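Local coordinates for protein Serpin48 (PDB 3OZQ) that inhibits the serine protease SPE with high specificity in the innate immune response of the mealworm beetle Tenebrio molitor, at residues 54-59 / 289-294; 89-94 / 167-172; 97-102 / 119-124; 206-211 / 261-266. All coordinates share one frame; numbering follows the deposited sequence.

Contact 1: 54-59 / 289-294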
loop_
_atom_site.group_PDB
_atom_site.type_symbol
_atom_site.label_atom_id
_atom_site.label_comp_id
_atom_site.label_asym_id
_atom_site.label_seq_id
_atom_site.Cartn_x
_atom_site.Cartn_y
_atom_site.Cartn_z
ATOM N N GLY A 54 15.755 -16.230 16.336
ATOM C CA GLY A 54 14.953 -17.179 17.079
ATOM C C GLY A 54 13.479 -17.133 16.776
ATOM O O GLY A 54 13.075 -17.077 15.620
ATOM N N ASP A 55 12.660 -17.173 17.816
ATOM C CA ASP A 55 11.220 -17.185 17.611
ATOM C C ASP A 55 10.693 -15.826 17.115
ATOM O O ASP A 55 9.729 -15.775 16.344
ATOM C CB ASP A 55 10.491 -17.655 18.873
ATOM C CG ASP A 55 10.760 -19.130 19.193
ATOM O OD1 ASP A 55 11.940 -19.543 19.157
ATOM O OD2 ASP A 55 9.785 -19.876 19.466
ATOM N N THR A 56 11.336 -14.741 17.546
ATOM C CA THR A 56 11.054 -13.407 17.007
ATOM C C THR A 56 11.032 -13.401 15.479
ATOM O O THR A 56 10.003 -13.116 14.868
ATOM C CB THR A 56 12.100 -12.363 17.444
ATOM O OG1 THR A 56 12.142 -12.277 18.870
ATOM C CG2 THR A 56 11.745 -11.003 16.873
ATOM N N ALA A 57 12.171 -13.709 14.869
ATOM C CA ALA A 57 12.282 -13.671 13.415
ATOM C C ALA A 57 11.368 -14.691 12.751
ATOM O O ALA A 57 10.848 -14.455 11.654
ATOM C CB ALA A 57 13.706 -13.896 12.985
ATOM N N GLU A 58 11.176 -15.821 13.421
ATOM C CA GLU A 58 10.379 -16.910 12.873
ATOM C C GLU A 58 8.900 -16.548 12.798
ATOM O O GLU A 58 8.219 -16.893 11.838
ATOM C CB GLU A 58 10.578 -18.185 13.699
ATOM C CG GLU A 58 9.802 -19.390 13.178
ATOM C CD GLU A 58 10.183 -19.762 11.756
ATOM O OE1 GLU A 58 11.262 -19.331 11.287
ATOM O OE2 GLU A 58 9.396 -20.484 11.102
ATOM N N GLU A 59 8.404 -15.868 13.826
ATOM C CA GLU A 59 7.037 -15.363 13.828
ATOM C C GLU A 59 6.806 -14.484 12.610
ATOM O O GLU A 59 5.914 -14.747 11.807
ATOM C CB GLU A 59 6.768 -14.548 15.090
ATOM C CG GLU A 59 5.928 -15.245 16.134
ATOM C CD GLU A 59 5.694 -14.367 17.349
ATOM O OE1 GLU A 59 6.066 -13.173 17.301
ATOM O OE2 GLU A 59 5.147 -14.870 18.354
ATOM N N LYS A 289 4.041 -10.971 17.628
ATOM C CA LYS A 289 3.924 -10.575 19.033
ATOM C C LYS A 289 5.293 -10.315 19.652
ATOM O O LYS A 289 5.544 -9.230 20.181
ATOM C CB LYS A 289 3.167 -11.629 19.848
ATOM C CG LYS A 289 1.796 -12.018 19.289
ATOM C CD LYS A 289 1.045 -10.819 18.692
ATOM C CE LYS A 289 -0.455 -10.875 18.977
ATOM N NZ LYS A 289 -0.789 -10.216 20.284
ATOM N N LYS A 290 6.180 -11.305 19.546
ATOM C CA LYS A 290 7.491 -11.259 20.188
ATOM C C LYS A 290 8.264 -9.983 19.893
ATOM O O LYS A 290 8.843 -9.390 20.796
ATOM C CB LYS A 290 8.340 -12.469 19.782
ATOM C CG LYS A 290 8.426 -13.568 20.838
ATOM C CD LYS A 290 7.053 -14.066 21.266
ATOM C CE LYS A 290 7.162 -15.081 22.399
ATOM N NZ LYS A 290 7.968 -16.275 22.002
ATOM N N ALA A 291 8.277 -9.569 18.627
ATOM C CA ALA A 291 9.124 -8.460 18.203
ATOM C C ALA A 291 8.744 -7.132 18.852
ATOM O O ALA A 291 9.532 -6.188 18.831
ATOM C CB ALA A 291 9.125 -8.332 16.694
ATOM N N PHE A 292 7.534 -7.064 19.407
ATOM C CA PHE A 292 7.026 -5.831 20.024
ATOM C C PHE A 292 7.170 -5.820 21.547
ATOM O O PHE A 292 6.847 -4.822 22.196
ATOM C CB PHE A 292 5.537 -5.642 19.695
ATOM C CG PHE A 292 5.229 -5.578 18.223
ATOM C CD1 PHE A 292 5.941 -4.743 17.378
ATOM C CD2 PHE A 292 4.202 -6.354 17.684
ATOM C CE1 PHE A 292 5.616 -4.672 16.009
ATOM C CE2 PHE A 292 3.887 -6.297 16.331
ATOM C CZ PHE A 292 4.589 -5.458 15.491
ATOM N N GLY A 293 7.628 -6.931 22.118
ATOM C CA GLY A 293 7.641 -7.093 23.566
ATOM C C GLY A 293 8.973 -7.510 24.163
ATOM O O GLY A 293 10.013 -7.403 23.513
ATOM N N ASP A 294 8.938 -7.994 25.403
ATOM C CA ASP A 294 10.163 -8.282 26.162
ATOM C C ASP A 294 10.989 -9.440 25.622
ATOM O O ASP A 294 12.208 -9.458 25.776
ATOM C CB ASP A 294 9.845 -8.546 27.637
ATOM C CG ASP A 294 9.498 -7.282 28.394
ATOM O OD1 ASP A 294 9.985 -6.202 27.999
ATOM O OD2 ASP A 294 8.742 -7.370 29.387
HETATM O O HOH W 1 7.995 -11.687 16.309
#
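Thr56 and Lys290 bring the two backbones closest, their CA atoms 5.2 Å apart, where helix 54-63 passes the short 3-10 segment 290-292. The direct hydrogen bonds between the segments join main chain to side chain: two consecutive backbone amides, at the start of the 3-10 segment, point to the carboxylate of Glu59. Lys290 N meets the syn lone pair of Glu59 OE1 at 2.9 Å, while Lys289 N reaches Glu59 OE1 at 3.0 Å from well above the carboxylate plane (49° out of it). The Glu59 chain is extended beyond CG, with CD anti to CB (chi2 -179°), which carries the carboxylate across. A water donates a third bond to Glu59 OE1 at 2.6 Å and also links Thr56 O to Ala291 N. Three donors thus grip one oxygen, and the paired amides would probably stabilise its negative charge. In the serpin fold this ties helix 54-63 to the connection between helix 279-286 and strand 310-321; Ala291 continues into backbone bonding with Ile310, and Phe292 packs against both of those elements. The Lys290 side chain crosses that of Glu59 at about a right angle, its CD 3.6 Å from Glu59 OE2. Lys290 NZ stays 4.8 Å from both Asp55 OD2 and Glu59 OE2 and makes a long, weak ion pair with Glu295. Away from the charges, Thr56 CG2 packs on Ala291 CB at 3.7 Å, while Thr56 OG1 accepts a weak hydrogen bond from Asp297 N.

Contact 2: 89-94 / 167-172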
loop_
_atom_site.group_PDB
_atom_site.type_symbol
_atom_site.label_atom_id
_atom_site.label_comp_id
_atom_site.label_asym_id
_atom_site.label_seq_id
_atom_site.Cartn_x
_atom_site.Cartn_y
_atom_site.Cartn_z
ATOM N N TYR A 89 6.251 3.999 -15.304
ATOM C CA TYR A 89 5.685 4.258 -13.981
ATOM C C TYR A 89 6.688 4.048 -12.853
ATOM O O TYR A 89 7.614 3.240 -12.975
ATOM C CB TYR A 89 4.468 3.369 -13.740
ATOM C CG TYR A 89 4.771 1.883 -13.702
ATOM C CD1 TYR A 89 5.432 1.307 -12.619
ATOM C CD2 TYR A 89 4.375 1.053 -14.741
ATOM C CE1 TYR A 89 5.694 -0.054 -12.584
ATOM C CE2 TYR A 89 4.634 -0.303 -14.715
ATOM C CZ TYR A 89 5.287 -0.855 -13.641
ATOM O OH TYR A 89 5.534 -2.212 -13.635
ATOM N N THR A 90 6.484 4.758 -11.742
ATOM C CA THR A 90 7.427 4.703 -10.627
ATOM C C THR A 90 6.755 4.635 -9.258
ATOM O O THR A 90 5.884 5.448 -8.930
ATOM C CB THR A 90 8.338 5.935 -10.618
ATOM O OG1 THR A 90 8.632 6.326 -11.964
ATOM C CG2 THR A 90 9.639 5.635 -9.863
ATOM N N LEU A 91 7.173 3.666 -8.458
ATOM C CA LEU A 91 6.844 3.653 -7.042
ATOM C C LEU A 91 7.926 4.408 -6.273
ATOM O O LEU A 91 9.111 4.100 -6.405
ATOM C CB LEU A 91 6.759 2.219 -6.540
ATOM C CG LEU A 91 6.438 2.077 -5.055
ATOM C CD1 LEU A 91 5.031 2.632 -4.782
ATOM C CD2 LEU A 91 6.539 0.617 -4.661
ATOM N N HIS A 92 7.521 5.415 -5.501
ATOM C CA HIS A 92 8.434 6.160 -4.642
ATOM C C HIS A 92 8.234 5.688 -3.210
ATOM O O HIS A 92 7.112 5.644 -2.718
ATOM C CB HIS A 92 8.171 7.671 -4.740
ATOM C CG HIS A 92 8.370 8.229 -6.117
ATOM N ND1 HIS A 92 7.406 8.156 -7.098
ATOM C CD2 HIS A 92 9.435 8.849 -6.683
ATOM C CE1 HIS A 92 7.860 8.717 -8.206
ATOM N NE2 HIS A 92 9.090 9.142 -7.982
ATOM N N THR A 93 9.323 5.312 -2.550
ATOM C CA THR A 93 9.247 4.859 -1.170
ATOM C C THR A 93 10.340 5.523 -0.365
ATOM O O THR A 93 11.437 5.759 -0.868
ATOM C CB THR A 93 9.420 3.328 -1.082
ATOM O OG1 THR A 93 10.798 2.990 -1.288
ATOM C CG2 THR A 93 8.591 2.646 -2.134
ATOM N N ALA A 94 10.034 5.843 0.880
ATOM C CA ALA A 94 11.043 6.282 1.823
ATOM C C ALA A 94 10.852 5.402 3.031
ATOM O O ALA A 94 10.000 5.677 3.874
ATOM C CB ALA A 94 10.847 7.733 2.182
ATOM N N ASN A 167 7.610 4.134 6.884
ATOM C CA ASN A 167 7.241 3.594 5.556
ATOM C C ASN A 167 6.332 4.545 4.787
ATOM O O ASN A 167 5.123 4.484 4.916
ATOM C CB ASN A 167 6.533 2.254 5.750
ATOM C CG ASN A 167 6.145 1.575 4.446
ATOM O OD1 ASN A 167 6.653 1.893 3.372
ATOM N ND2 ASN A 167 5.264 0.595 4.555
ATOM N N ALA A 168 6.927 5.429 3.998
ATOM C CA ALA A 168 6.186 6.425 3.250
ATOM C C ALA A 168 6.289 6.082 1.781
ATOM O O ALA A 168 7.369 5.743 1.299
ATOM C CB ALA A 168 6.754 7.782 3.477
ATOM N N LEU A 169 5.175 6.178 1.067
ATOM C CA LEU A 169 5.191 5.907 -0.372
ATOM C C LEU A 169 4.020 6.494 -1.131
ATOM O O LEU A 169 3.022 6.928 -0.558
ATOM C CB LEU A 169 5.296 4.398 -0.700
ATOM C CG LEU A 169 4.507 3.270 -0.008
ATOM C CD1 LEU A 169 3.345 3.703 0.838
ATOM C CD2 LEU A 169 4.088 2.120 -0.965
ATOM N N TYR A 170 4.170 6.483 -2.447
ATOM C CA TYR A 170 3.133 6.910 -3.360
ATOM C C TYR A 170 3.551 6.434 -4.740
ATOM O O TYR A 170 4.733 6.181 -4.988
ATOM C CB TYR A 170 2.952 8.430 -3.326
ATOM C CG TYR A 170 4.074 9.215 -3.963
ATOM C CD1 TYR A 170 4.024 9.564 -5.308
ATOM C CD2 TYR A 170 5.181 9.619 -3.219
ATOM C CE1 TYR A 170 5.044 10.292 -5.898
ATOM C CE2 TYR A 170 6.213 10.345 -3.802
ATOM C CZ TYR A 170 6.135 10.680 -5.145
ATOM O OH TYR A 170 7.150 11.397 -5.737
ATOM N N PHE A 171 2.571 6.312 -5.626
ATOM C CA PHE A 171 2.750 5.697 -6.933
ATOM C C PHE A 171 2.502 6.737 -8.013
ATOM O O PHE A 171 1.660 7.620 -7.855
ATOM C CB PHE A 171 1.734 4.568 -7.100
ATOM C CG PHE A 171 1.986 3.689 -8.292
ATOM C CD1 PHE A 171 3.169 2.980 -8.409
ATOM C CD2 PHE A 171 1.029 3.556 -9.294
ATOM C CE1 PHE A 171 3.398 2.151 -9.509
ATOM C CE2 PHE A 171 1.254 2.730 -10.391
ATOM C CZ PHE A 171 2.438 2.021 -10.494
ATOM N N ASN A 172 3.238 6.625 -9.111
ATOM C CA ASN A 172 3.053 7.509 -10.250
ATOM C C ASN A 172 2.918 6.713 -11.543
ATOM O O ASN A 172 3.828 5.965 -11.913
ATOM C CB ASN A 172 4.218 8.487 -10.346
ATOM C CG ASN A 172 4.188 9.298 -11.622
ATOM O OD1 ASN A 172 3.607 10.388 -11.671
ATOM N ND2 ASN A 172 4.806 8.767 -12.673
#
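His92 and Tyr170 form the tightly packed middle of an antiparallel strand pair whose axes approach to 4.6 Å. Their ring planes lie within 7° of parallel but are slid apart until they barely overlap, so the contact is not a full stack. Tyr170 OH instead sits over the centre of the imidazole, and His92 CB lies over the phenol face, a CH-pi contact at 3.8 Å from the ring centroid. Tyr170 CG occupies the crowded position between backbone N and carbonyl carbon (chi1 72°), while its hydroxyl is hydrogen-bonded to Gln145. An alanine at Tyr170 would probably strip one face of the imidazole of its cover, leaving it less restrained, and leave Gln145 without its hydroxyl partner. At the imidazole edge, His92 N donates to Tyr170 O at 2.9 Å, one of six backbone bonds along the pair.

On the other face, Leu91 CD1 touches Leu169 CD2 at 4.0 Å, and Phe171 CZ meets Tyr89 CD1 at 3.7 Å with the rings inclined at 45°. Phe368 of strand 365-372 packs against Leu91, Leu169 and Phe171. The looser part is the Thr90-Asn172 end of the His92 face: both residues are partly exposed, the Thr90 side chain stays more than 4.5 Å from 167-172, and Asn172 CB meets only Thr90 O (3.7 Å) and, more distantly, His92 CE1. At the opposite end Ala94 and Ala168 pack against helix 129-143. Strand 163-174 pairs in parallel with strand 310-321 on its other side, the arrangement of serpin sheet A, which in inhibitory family members opens between those two strands to admit the reactive loop.

Contact 3: 97-102 / 119-124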
loop_
_atom_site.group_PDB
_atom_site.type_symbol
_atom_site.label_atom_id
_atom_site.label_comp_id
_atom_site.label_asym_id
_atom_site.label_seq_id
_atom_site.Cartn_x
_atom_site.Cartn_y
_atom_site.Cartn_z
ATOM N N ILE A 97 14.586 2.415 9.110
ATOM C CA ILE A 97 14.505 1.858 10.441
ATOM C C ILE A 97 15.404 2.702 11.309
ATOM O O ILE A 97 16.622 2.616 11.202
ATOM C CB ILE A 97 14.947 0.385 10.463
ATOM C CG1 ILE A 97 13.966 -0.465 9.638
ATOM C CG2 ILE A 97 15.016 -0.137 11.890
ATOM C CD1 ILE A 97 14.125 -1.965 9.861
ATOM N N TYR A 98 14.803 3.565 12.120
ATOM C CA TYR A 98 15.564 4.405 13.047
ATOM C C TYR A 98 15.739 3.683 14.373
ATOM O O TYR A 98 14.770 3.142 14.905
ATOM C CB TYR A 98 14.849 5.725 13.292
ATOM C CG TYR A 98 14.943 6.701 12.153
ATOM C CD1 TYR A 98 16.006 7.588 12.059
ATOM C CD2 TYR A 98 13.968 6.732 11.162
ATOM C CE1 TYR A 98 16.087 8.485 11.017
ATOM C CE2 TYR A 98 14.036 7.624 10.123
ATOM C CZ TYR A 98 15.093 8.501 10.050
ATOM O OH TYR A 98 15.159 9.385 9.002
ATOM N N VAL A 99 16.968 3.709 14.905
ATOM C CA VAL A 99 17.326 2.962 16.108
ATOM C C VAL A 99 17.928 3.832 17.240
ATOM O O VAL A 99 18.705 4.752 16.993
ATOM C CB VAL A 99 18.286 1.795 15.753
ATOM C CG1 VAL A 99 18.623 0.990 16.981
ATOM C CG2 VAL A 99 17.647 0.896 14.668
ATOM N N LYS A 100 17.535 3.529 18.471
ATOM C CA LYS A 100 17.946 4.261 19.676
ATOM C C LYS A 100 19.464 4.486 19.672
ATOM O O LYS A 100 20.206 3.536 19.433
ATOM C CB LYS A 100 17.525 3.420 20.886
ATOM C CG LYS A 100 17.691 4.033 22.264
ATOM C CD LYS A 100 17.141 3.060 23.305
ATOM C CE LYS A 100 17.599 3.400 24.733
ATOM N NZ LYS A 100 16.914 4.606 25.299
ATOM N N THR A 101 19.924 5.721 19.918
ATOM C CA THR A 101 21.359 6.034 19.748
ATOM C C THR A 101 22.266 5.119 20.561
ATOM O O THR A 101 23.382 4.812 20.145
ATOM C CB THR A 101 21.768 7.537 20.008
ATOM O OG1 THR A 101 20.932 8.141 21.005
ATOM C CG2 THR A 101 21.687 8.358 18.727
ATOM N N ASN A 102 21.777 4.665 21.708
ATOM C CA ASN A 102 22.607 3.888 22.609
ATOM C C ASN A 102 23.181 2.671 21.919
ATOM O O ASN A 102 24.261 2.206 22.278
ATOM C CB ASN A 102 21.809 3.472 23.845
ATOM C CG ASN A 102 21.092 4.639 24.482
ATOM O OD1 ASN A 102 20.107 5.156 23.931
ATOM N ND2 ASN A 102 21.581 5.073 25.643
ATOM N N ALA A 119 15.529 0.147 1.603
ATOM C CA ALA A 119 15.314 0.997 2.763
ATOM C C ALA A 119 16.675 1.377 3.325
ATOM O O ALA A 119 17.708 1.034 2.749
ATOM C CB ALA A 119 14.499 0.263 3.805
ATOM N N GLN A 120 16.687 2.091 4.443
ATOM C CA GLN A 120 17.939 2.273 5.168
ATOM C C GLN A 120 17.738 2.246 6.669
ATOM O O GLN A 120 16.609 2.152 7.142
ATOM C CB GLN A 120 18.665 3.527 4.708
ATOM C CG GLN A 120 18.020 4.804 5.075
ATOM C CD GLN A 120 18.621 5.953 4.306
ATOM O OE1 GLN A 120 18.765 7.060 4.829
ATOM N NE2 GLN A 120 18.972 5.697 3.051
ATOM N N SER A 121 18.840 2.288 7.419
ATOM C CA SER A 121 18.750 2.265 8.870
ATOM C C SER A 121 19.759 3.238 9.460
ATOM O O SER A 121 20.832 3.457 8.896
ATOM C CB SER A 121 18.954 0.851 9.403
ATOM O OG SER A 121 18.786 0.802 10.811
ATOM N N GLU A 122 19.395 3.831 10.590
ATOM C CA GLU A 122 20.117 4.980 11.118
ATOM C C GLU A 122 19.828 5.128 12.606
ATOM O O GLU A 122 18.720 4.820 13.061
ATOM C CB GLU A 122 19.692 6.227 10.333
ATOM C CG GLU A 122 20.209 7.554 10.843
ATOM C CD GLU A 122 20.057 8.660 9.809
ATOM O OE1 GLU A 122 19.709 9.811 10.186
ATOM O OE2 GLU A 122 20.299 8.378 8.611
ATOM N N ASN A 123 20.841 5.553 13.370
ATOM C CA ASN A 123 20.673 5.843 14.793
ATOM C C ASN A 123 20.104 7.225 14.987
ATOM O O ASN A 123 20.436 8.147 14.243
ATOM C CB ASN A 123 22.007 5.747 15.561
ATOM C CG ASN A 123 22.344 4.331 15.967
ATOM O OD1 ASN A 123 21.704 3.758 16.845
ATOM N ND2 ASN A 123 23.354 3.755 15.327
ATOM N N VAL A 124 19.256 7.379 15.997
ATOM C CA VAL A 124 18.656 8.671 16.282
ATOM C C VAL A 124 18.367 8.732 17.765
ATOM O O VAL A 124 18.030 7.719 18.376
ATOM C CB VAL A 124 17.339 8.907 15.465
ATOM C CG1 VAL A 124 16.266 7.900 15.858
ATOM C CG2 VAL A 124 16.825 10.328 15.659
HETATM O O HOH W 2 17.838 10.896 8.603
#
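Ser121 turns its OG anti to the backbone N (chi1 -176°), which puts the hydroxyl beside Ile97, and Val124 turns CG1 between its backbone N and carbonyl carbon (chi1 64°), against Tyr98. The Ser121 OG donates to Ile97 O at 2.9 Å; Glu122 N reaches the same Ile97 O from the opposite face of the carbonyl plane, at 3.1 Å, so that one oxygen is gripped twice. Val124 CG1 packs on Tyr98 CB at 3.7 Å. The parallel register of strands 97-100 and 120-124, inclined at 32°, is carried on by Val99 N bonding to Glu122 O and Val124 N to Val99 O. Strand 120-124, reached from strand 90-100 through helix 107-115, forms the edge of serpin sheet A, with helix 129-143 packed on the Tyr98 side chain. Tyr98 and Glu122 run side by side and point the same way. A water at the edge of the phenol ring joins their tips: it donates to Glu122 OE1 at 2.7 Å and is hydrogen-bonded to Tyr98 OH at 3.1 Å. Glu122 OE2 forms a salt bridge with Lys96. With a water on one oxygen and an ammonium at the other, both carboxylate oxygens are engaged, which probably favours the charged form.

Contact 4: 206-211 / 261-266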
loop_
_atom_site.group_PDB
_atom_site.type_symbol
_atom_site.label_atom_id
_atom_site.label_comp_id
_atom_site.label_asym_id
_atom_site.label_seq_id
_atom_site.Cartn_x
_atom_site.Cartn_y
_atom_site.Cartn_z
ATOM N N GLU A 206 -16.866 3.603 -24.947
ATOM C CA GLU A 206 -16.551 2.657 -26.011
ATOM C C GLU A 206 -15.098 2.178 -26.002
ATOM O O GLU A 206 -14.470 2.082 -27.056
ATOM C CB GLU A 206 -16.888 3.271 -27.375
ATOM C CG GLU A 206 -18.354 3.636 -27.552
ATOM C CD GLU A 206 -18.564 4.856 -28.460
ATOM O OE1 GLU A 206 -19.276 5.799 -28.034
ATOM O OE2 GLU A 206 -18.018 4.877 -29.589
ATOM N N GLN A 207 -14.571 1.874 -24.817
ATOM C CA GLN A 207 -13.233 1.310 -24.700
ATOM C C GLN A 207 -13.336 -0.166 -24.353
ATOM O O GLN A 207 -14.304 -0.592 -23.722
ATOM C CB GLN A 207 -12.434 2.027 -23.609
ATOM C CG GLN A 207 -12.299 3.530 -23.795
ATOM C CD GLN A 207 -11.354 3.899 -24.921
ATOM O OE1 GLN A 207 -11.389 5.019 -25.431
ATOM N NE2 GLN A 207 -10.498 2.961 -25.310
ATOM N N TYR A 208 -12.341 -0.947 -24.764
ATOM C CA TYR A 208 -12.276 -2.352 -24.380
ATOM C C TYR A 208 -11.350 -2.525 -23.179
ATOM O O TYR A 208 -10.129 -2.389 -23.290
ATOM C CB TYR A 208 -11.824 -3.237 -25.546
ATOM C CG TYR A 208 -12.957 -3.645 -26.469
ATOM C CD1 TYR A 208 -13.762 -4.738 -26.172
ATOM C CD2 TYR A 208 -13.230 -2.927 -27.624
ATOM C CE1 TYR A 208 -14.807 -5.116 -27.011
ATOM C CE2 TYR A 208 -14.277 -3.289 -28.471
ATOM C CZ TYR A 208 -15.062 -4.388 -28.159
ATOM O OH TYR A 208 -16.097 -4.761 -28.995
ATOM N N PHE A 209 -11.947 -2.827 -22.033
ATOM C CA PHE A 209 -11.201 -2.997 -20.791
ATOM C C PHE A 209 -11.557 -4.333 -20.184
ATOM O O PHE A 209 -12.666 -4.826 -20.373
ATOM C CB PHE A 209 -11.565 -1.890 -19.792
ATOM C CG PHE A 209 -11.059 -0.532 -20.176
ATOM C CD1 PHE A 209 -11.846 0.597 -19.985
ATOM C CD2 PHE A 209 -9.787 -0.374 -20.710
ATOM C CE1 PHE A 209 -11.378 1.858 -20.332
ATOM C CE2 PHE A 209 -9.312 0.879 -21.056
ATOM C CZ PHE A 209 -10.105 1.997 -20.868
ATOM N N ASN A 210 -10.619 -4.913 -19.441
ATOM C CA ASN A 210 -10.904 -6.117 -18.692
ATOM C C ASN A 210 -12.066 -5.902 -17.740
ATOM O O ASN A 210 -12.100 -4.939 -16.974
ATOM C CB ASN A 210 -9.654 -6.604 -17.959
ATOM C CG ASN A 210 -8.696 -7.316 -18.886
ATOM O OD1 ASN A 210 -9.091 -8.222 -19.616
ATOM N ND2 ASN A 210 -7.441 -6.894 -18.888
ATOM N N TYR A 211 -13.019 -6.816 -17.802
ATOM C CA TYR A 211 -14.302 -6.637 -17.154
ATOM C C TYR A 211 -14.770 -7.982 -16.639
ATOM O O TYR A 211 -14.488 -9.017 -17.244
ATOM C CB TYR A 211 -15.297 -6.077 -18.179
ATOM C CG TYR A 211 -16.720 -5.952 -17.692
ATOM C CD1 TYR A 211 -17.203 -4.743 -17.207
ATOM C CD2 TYR A 211 -17.588 -7.039 -17.728
ATOM C CE1 TYR A 211 -18.514 -4.618 -16.766
ATOM C CE2 TYR A 211 -18.899 -6.925 -17.286
ATOM C CZ TYR A 211 -19.356 -5.712 -16.811
ATOM O OH TYR A 211 -20.655 -5.587 -16.370
ATOM N N LYS A 261 -11.696 -8.764 -22.019
ATOM C CA LYS A 261 -11.923 -7.440 -22.571
ATOM C C LYS A 261 -13.334 -7.289 -23.143
ATOM O O LYS A 261 -13.691 -7.921 -24.136
ATOM C CB LYS A 261 -10.877 -7.123 -23.638
ATOM C CG LYS A 261 -9.463 -7.063 -23.099
ATOM C CD LYS A 261 -8.687 -5.923 -23.743
ATOM C CE LYS A 261 -7.337 -5.718 -23.072
ATOM N NZ LYS A 261 -6.575 -4.590 -23.687
ATOM N N GLN A 262 -14.138 -6.448 -22.509
ATOM C CA GLN A 262 -15.472 -6.162 -23.017
ATOM C C GLN A 262 -15.619 -4.682 -23.300
ATOM O O GLN A 262 -14.965 -3.854 -22.675
ATOM C CB GLN A 262 -16.547 -6.623 -22.034
ATOM C CG GLN A 262 -16.494 -8.115 -21.719
ATOM C CD GLN A 262 -17.866 -8.704 -21.438
ATOM O OE1 GLN A 262 -18.771 -8.611 -22.264
ATOM N NE2 GLN A 262 -18.026 -9.313 -20.266
ATOM N N LEU A 263 -16.484 -4.352 -24.252
ATOM C CA LEU A 263 -16.736 -2.969 -24.609
ATOM C C LEU A 263 -17.519 -2.306 -23.486
ATOM O O LEU A 263 -18.562 -2.799 -23.069
ATOM C CB LEU A 263 -17.544 -2.908 -25.900
ATOM C CG LEU A 263 -17.767 -1.497 -26.413
ATOM C CD1 LEU A 263 -16.427 -0.857 -26.747
ATOM C CD2 LEU A 263 -18.687 -1.531 -27.634
ATOM N N VAL A 264 -17.027 -1.181 -22.997
ATOM C CA VAL A 264 -17.581 -0.631 -21.775
ATOM C C VAL A 264 -17.482 0.874 -21.771
ATOM O O VAL A 264 -16.597 1.445 -22.405
ATOM C CB VAL A 264 -16.837 -1.223 -20.524
ATOM C CG1 VAL A 264 -15.346 -0.971 -20.618
ATOM C CG2 VAL A 264 -17.407 -0.671 -19.230
ATOM N N ASN A 265 -18.413 1.518 -21.075
ATOM C CA ASN A 265 -18.306 2.934 -20.776
ATOM C C ASN A 265 -17.982 3.072 -19.299
ATOM O O ASN A 265 -18.516 2.337 -18.475
ATOM C CB ASN A 265 -19.613 3.671 -21.080
ATOM C CG ASN A 265 -19.878 3.818 -22.571
ATOM O OD1 ASN A 265 -18.967 3.743 -23.394
ATOM N ND2 ASN A 265 -21.135 4.034 -22.919
ATOM N N VAL A 266 -17.119 4.016 -18.958
ATOM C CA VAL A 266 -16.712 4.164 -17.572
ATOM C C VAL A 266 -16.947 5.565 -17.041
ATOM O O VAL A 266 -16.595 6.556 -17.680
ATOM C CB VAL A 266 -15.224 3.809 -17.373
ATOM C CG1 VAL A 266 -14.893 2.488 -18.068
ATOM C CG2 VAL A 266 -14.358 4.922 -17.909
#
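Leu263 CB lies over one face of the Tyr208 ring, 4.0 Å from its centroid and 25° off the ring normal, a CH-pi contact, while Lys261 O comes up at the ring edge. The Phe209 ring carries Gln207 CB, from its own strand, over one face; Val266 CG1 meets its edge at 4.1 Å from CD1, and Val264 CG1 approaches CD1 obliquely at 3.9 Å. Tyr211 sets its ring almost perpendicular to the amide of Gln262, with NE2 3.4 Å from Tyr211 CD2. The polar ends of this last pair go elsewhere: Tyr211 OH bonds to Glu213 and Gln262 OE1 to Lys348.

The strands run antiparallel but strongly twisted, 128° between their directions. Phe209 and Gln262 are doubly hydrogen-bonded, and Gln207 and Val264 likewise, with Val264 N giving the shorter bond to Gln207 O at 2.9 Å. Before Gln207 the pairing slips: Glu206 and Gln207 both face Val264, a G1 beta bulge. Glu206 N, turned from the regular pattern, donates instead to Asn265 OD1 at 2.6 Å, nearly along the C=O axis. An alanine at Asn265 would probably leave Glu206 N without this acceptor and the bulge less firmly fixed. Leu263 CD1 closes over the same turn, 3.4 Å from Glu206 C. The bulge lies where the chain turns a corner between strands 196-205 and 207-214; with strand 348-351 bonded to the far side of 261-266, this is the junction of sheets B and C in the serpin fold.

Overall arrangement
Contacts 2 and 3 share strand 90-100 of sheet A, which pairs with 163-174 in contact 2 and with 120-124 in contact 3; their centres are about 21 Å apart. Contact 1 lies about 19 Å from contact 3, between centres. Contact 4 is at the other end of the molecule, its centre about 49 Å from that of contact 3. Along the chain, contact 1 spans the other three; contact 3 falls within contact 2, which closes before contact 4 opens. Contacts 2 and 3 thus build sheet A outward from strand 90-100, contact 1 fastens helix 54-63 to the loop feeding strand 310-321 of that sheet, and contact 4 joins sheets B and C at the far end.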